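Local coordinates for protein MarR-family transcriptional regulator (Bordetella bronchiseptica, PDB 6PCO) that regulates biofilm formation as a probable DNA-binding transcription factor whose hold on DNA is controlled by 6-hydroxynicotinic acid, at residues Q72-D76 / S77-A81; T105-Q109 / A110-G114. All blocks are in the same frame, centred on the assembly; numbering follows the deposited sequence.

Contact 1. Residues Q72-D76 / S77-A81; sequences QTIPD and SKLTA
From D76 to L79 the backbone folds into a type I beta turn, closed weakly by L79 N on D76 O at 3.4 Å, just after I74 has left the helical course of helix 55-73. Aspartate suits the first position of the turn because its carboxylate is short enough to fold back over the chain that follows. With CG anti to the backbone N (chi1 -178°), D76 OD1 swings across the turn and receives K78 N at 2.8 Å, the amide arriving nearly along the C-O axis though its N-H is bent (137°). This link is an Asx turn; a second, weak bond runs from L79 N to D76 OD1 at 3.4 Å. The other oxygen, OD2, forms a salt bridge with R122, which helps fix the carboxylate's rotation and would probably support its negative charge. S77 adds a bond back along the chain: its OG, beside its own backbone N, reaches P75 O at 3.3 Å from above the carbonyl plane. P75, with its fixed ring, suits the stretch that has just left the helix and packs on M152 and F155. The lysine chain of K78 extends away, as befits an exposed corner. On the apolar side, L79 CB lies 4.0 Å from D76 CG, and the two side chains cross at about a right angle. L79 CD2 meets I74 CG1 only loosely, at 4.5 Å; these branched aliphatics are buried, I74 against M152 and L79 against F84 and L87. T80 then caps helix 81-93 by accepting from Q83 N. A type I beta turn with an embedded Asx turn and a following threonine N-cap thus links helices 55-73 and 81-93, as in MarR proteins where dimerisation helices meet the winged helix-turn-helix domain.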
loop_
_atom_site.group_PDB
_atom_site.type_symbol
_atom_site.label_atom_id
_atom_site.label_comp_id
_atom_site.label_asym_id
_atom_site.label_seq_id
_atom_site.Cartn_x
_atom_site.Cartn_y
_atom_site.Cartn_z
ATOM N N GLN A 72 -6.261 12.615 7.502
ATOM C CA GLN A 72 -6.630 13.403 8.651
ATOM C C GLN A 72 -5.923 14.774 8.629
ATOM O O GLN A 72 -6.555 15.775 8.910
ATOM C CB GLN A 72 -6.346 12.613 9.930
ATOM C CG GLN A 72 -7.315 11.455 10.140
ATOM C CD GLN A 72 -7.211 10.873 11.529
ATOM O OE1 GLN A 72 -7.263 11.594 12.522
ATOM N NE2 GLN A 72 -7.065 9.558 11.612
ATOM N N THR A 73 -4.636 14.832 8.266
ATOM C CA THR A 73 -3.849 16.086 8.416
ATOM C C THR A 73 -3.806 16.936 7.125
ATOM O O THR A 73 -3.600 18.139 7.213
ATOM C CB THR A 73 -2.455 15.796 8.995
ATOM O OG1 THR A 73 -1.738 14.927 8.136
ATOM C CG2 THR A 73 -2.523 15.099 10.332
ATOM N N ILE A 74 -3.996 16.357 5.935
ATOM C CA ILE A 74 -3.914 17.161 4.703
ATOM C C ILE A 74 -5.121 18.101 4.632
ATOM O O ILE A 74 -6.252 17.647 4.762
ATOM C CB ILE A 74 -3.770 16.285 3.437
ATOM C CG1 ILE A 74 -3.174 17.091 2.282
ATOM C CG2 ILE A 74 -5.074 15.601 3.028
ATOM C CD1 ILE A 74 -1.675 17.265 2.379
ATOM N N PRO A 75 -4.919 19.432 4.463
ATOM C CA PRO A 75 -6.022 20.397 4.348
ATOM C C PRO A 75 -6.975 20.152 3.165
ATOM O O PRO A 75 -8.186 20.008 3.361
ATOM C CB PRO A 75 -5.328 21.756 4.128
ATOM C CG PRO A 75 -3.909 21.564 4.626
ATOM C CD PRO A 75 -3.605 20.094 4.434
ATOM N N ASP A 76 -6.404 20.110 1.951
ATOM C CA ASP A 76 -7.122 19.789 0.721
ATOM C C ASP A 76 -7.559 18.321 0.759
ATOM O O ASP A 76 -6.750 17.410 0.555
ATOM C CB ASP A 76 -6.274 20.044 -0.526
ATOM C CG ASP A 76 -7.022 19.752 -1.817
ATOM O OD1 ASP A 76 -8.026 19.015 -1.770
ATOM O OD2 ASP A 76 -6.608 20.272 -2.858
ATOM N N SER A 77 -8.858 18.112 0.983
ATOM C CA SER A 77 -9.416 16.790 1.234
ATOM C C SER A 77 -9.614 16.009 -0.080
ATOM O O SER A 77 -9.796 14.796 -0.037
ATOM C CB SER A 77 -10.690 16.910 2.037
ATOM O OG SER A 77 -10.468 17.689 3.210
ATOM N N LYS A 78 -9.564 16.701 -1.232
ATOM C CA LYS A 78 -9.707 16.072 -2.563
ATOM C C LYS A 78 -8.430 15.304 -2.930
ATOM O O LYS A 78 -8.479 14.340 -3.714
ATOM C CB LYS A 78 -9.995 17.119 -3.644
ATOM C CG LYS A 78 -11.438 17.592 -3.735
ATOM C CD LYS A 78 -11.604 18.827 -4.599
ATOM C CE LYS A 78 -12.963 18.943 -5.261
ATOM N NZ LYS A 78 -13.074 20.167 -6.095
ATOM N N LEU A 79 -7.306 15.732 -2.336
ATOM C CA LEU A 79 -5.967 15.291 -2.688
ATOM C C LEU A 79 -5.639 13.965 -1.993
ATOM O O LEU A 79 -5.721 13.881 -0.796
ATOM C CB LEU A 79 -4.991 16.385 -2.251
ATOM C CG LEU A 79 -3.615 16.357 -2.913
ATOM C CD1 LEU A 79 -3.706 16.730 -4.392
ATOM C CD2 LEU A 79 -2.653 17.288 -2.182
ATOM N N THR A 80 -5.247 12.945 -2.765
ATOM C CA THR A 80 -4.806 11.641 -2.215
ATOM C C THR A 80 -3.282 11.621 -2.049
ATOM O O THR A 80 -2.579 12.410 -2.657
ATOM C CB THR A 80 -5.265 10.483 -3.105
ATOM O OG1 THR A 80 -4.551 10.482 -4.344
ATOM C CG2 THR A 80 -6.750 10.545 -3.391
ATOM N N ALA A 81 -2.803 10.717 -1.193
ATOM C CA ALA A 81 -1.369 10.443 -0.982
ATOM C C ALA A 81 -0.655 10.209 -2.318
ATOM O O ALA A 81 0.412 10.776 -2.566
ATOM C CB ALA A 81 -1.193 9.268 -0.053
#

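Contact 2. Residues T105-Q109 / A110-G114; sequences TAIDQ and ATVRG
Q109 starts helix 109-121, and its carbonyl O takes R113 N at 2.9 Å in a nearly straight bond (166°), the second i to i+4 bond after that of V112 N to D108 O. The glutamine chain, with CG anti to the backbone N, runs extended and touches L98 and V99 of helix 98-105; a long polar chain suits this exposed first turn. V112 turns inward: its N binds D108 O at 2.9 Å in the carbonyl plane, and its CG2 lies 3.8 Å from I107 CG2, a beta-branched pair in apolar contact where the loop meets helix 109-121; V112 also touches L98 and V102. Together helices 98-105 and 109-121 form the helix-turn-helix of the MarR winged-helix domain, the second being, as in relatives, probably the recognition helix. D108 is its N-cap, a role aspartate fills well. Its chi1 of 58° places CG between backbone N and carbonyl carbon, letting D108 OD2 accept T111 N at 3.1 Å from above the carboxylate plane. T111 OG1 also lies 2.9 Å from D108 OD2, a weak bond whose proton has OD1 as a rival. The apolar side of T111 packs on I107, CB to I107 CG2 at 3.5 Å, the two side chains crossing at about a right angle, and D108 packs on Q64 of the second subunit.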
loop_
_atom_site.group_PDB
_atom_site.type_symbol
_atom_site.label_atom_id
_atom_site.label_comp_id
_atom_site.label_asym_id
_atom_site.label_seq_id
_atom_site.Cartn_x
_atom_site.Cartn_y
_atom_site.Cartn_z
ATOM N N THR A 105 8.427 7.542 -9.003
ATOM C CA THR A 105 7.571 7.362 -7.819
ATOM C C THR A 105 7.469 5.895 -7.372
ATOM O O THR A 105 7.172 5.646 -6.208
ATOM C CB THR A 105 6.164 7.925 -8.066
ATOM O OG1 THR A 105 5.511 7.219 -9.123
ATOM C CG2 THR A 105 6.182 9.393 -8.424
ATOM N N ALA A 106 7.678 4.938 -8.289
ATOM C CA ALA A 106 7.459 3.483 -8.045
ATOM C C ALA A 106 5.978 3.208 -7.742
ATOM O O ALA A 106 5.629 2.195 -7.110
ATOM C CB ALA A 106 8.347 2.977 -6.925
ATOM N N ILE A 107 5.104 4.108 -8.202
ATOM C CA ILE A 107 3.679 3.867 -8.207
ATOM C C ILE A 107 3.334 3.178 -9.529
ATOM O O ILE A 107 3.892 3.540 -10.578
ATOM C CB ILE A 107 2.909 5.183 -8.028
ATOM C CG1 ILE A 107 3.195 5.793 -6.653
ATOM C CG2 ILE A 107 1.422 4.976 -8.285
ATOM C CD1 ILE A 107 2.544 7.130 -6.420
ATOM N N ASP A 108 2.422 2.197 -9.464
ATOM C CA ASP A 108 2.053 1.417 -10.628
ATOM C C ASP A 108 1.345 2.340 -11.620
ATOM O O ASP A 108 0.772 3.376 -11.245
ATOM C CB ASP A 108 1.211 0.184 -10.286
ATOM C CG ASP A 108 -0.087 0.484 -9.561
ATOM O OD1 ASP A 108 -0.043 0.609 -8.314
ATOM O OD2 ASP A 108 -1.126 0.606 -10.251
ATOM N N GLN A 109 1.400 1.905 -12.878
ATOM C CA GLN A 109 1.002 2.649 -14.040
ATOM C C GLN A 109 -0.500 2.945 -14.007
ATOM O O GLN A 109 -0.931 4.028 -14.433
ATOM C CB GLN A 109 1.372 1.849 -15.291
ATOM C CG GLN A 109 1.311 2.653 -16.583
ATOM C CD GLN A 109 2.186 2.017 -17.637
ATOM O OE1 GLN A 109 3.013 2.669 -18.272
ATOM N NE2 GLN A 109 2.037 0.712 -17.800
ATOM N N ALA A 110 -1.286 1.978 -13.523
ATOM C CA ALA A 110 -2.747 2.144 -13.434
ATOM C C ALA A 110 -3.073 3.279 -12.444
ATOM O O ALA A 110 -3.858 4.190 -12.755
ATOM C CB ALA A 110 -3.424 0.835 -13.059
ATOM N N THR A 111 -2.456 3.233 -11.258
ATOM C CA THR A 111 -2.610 4.294 -10.273
ATOM C C THR A 111 -2.159 5.639 -10.877
ATOM O O THR A 111 -2.838 6.669 -10.681
ATOM C CB THR A 111 -1.863 3.958 -8.974
ATOM O OG1 THR A 111 -2.227 2.650 -8.527
ATOM C CG2 THR A 111 -2.117 4.968 -7.873
ATOM N N VAL A 112 -1.039 5.646 -11.619
ATOM C CA VAL A 112 -0.509 6.910 -12.197
ATOM C C VAL A 112 -1.525 7.501 -13.189
ATOM O O VAL A 112 -1.852 8.662 -13.071
ATOM C CB VAL A 112 0.889 6.758 -12.833
ATOM C CG1 VAL A 112 1.306 8.006 -13.589
ATOM C CG2 VAL A 112 1.951 6.423 -11.801
ATOM N N ARG A 113 -2.024 6.718 -14.153
ATOM C CA ARG A 113 -2.924 7.285 -15.186
ATOM C C ARG A 113 -4.156 7.874 -14.489
ATOM O O ARG A 113 -4.714 8.907 -14.902
ATOM C CB ARG A 113 -3.313 6.250 -16.247
ATOM C CG ARG A 113 -4.177 5.121 -15.714
ATOM C CD ARG A 113 -4.538 4.034 -16.711
ATOM N NE ARG A 113 -5.322 3.004 -16.040
ATOM C CZ ARG A 113 -6.527 3.209 -15.498
ATOM N NH1 ARG A 113 -7.149 4.385 -15.630
ATOM N NH2 ARG A 113 -7.086 2.244 -14.790
ATOM N N GLY A 114 -4.574 7.209 -13.410
ATOM C CA GLY A 114 -5.725 7.632 -12.670
ATOM C C GLY A 114 -5.470 8.958 -11.988
ATOM O O GLY A 114 -6.272 9.879 -12.088
#

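How the contacts relate
Contact 1 comes first along the chain and closes before contact 2 opens; their centres lie 18 Å apart and their nearest atoms about 6 Å, without touching. Both are turns that lead into capped helices: contact 1 joins helix 55-73 to helix 81-93, and contact 2 joins helix 98-105 to helix 109-121. Both reach helix 81-93, contact 2 through T105 and I107 on V85. R122, just after helix 109-121, brings the C-terminal end of that helix near contact 1. I74 and I107 each lie about 8 Å from the bound 1,4-butanediol, whose pocket of H66, V85 and T160 draws on helices 55-73, 81-93 and 143-164, consistent with both loops lying near the meeting of dimerisation and DNA-binding parts.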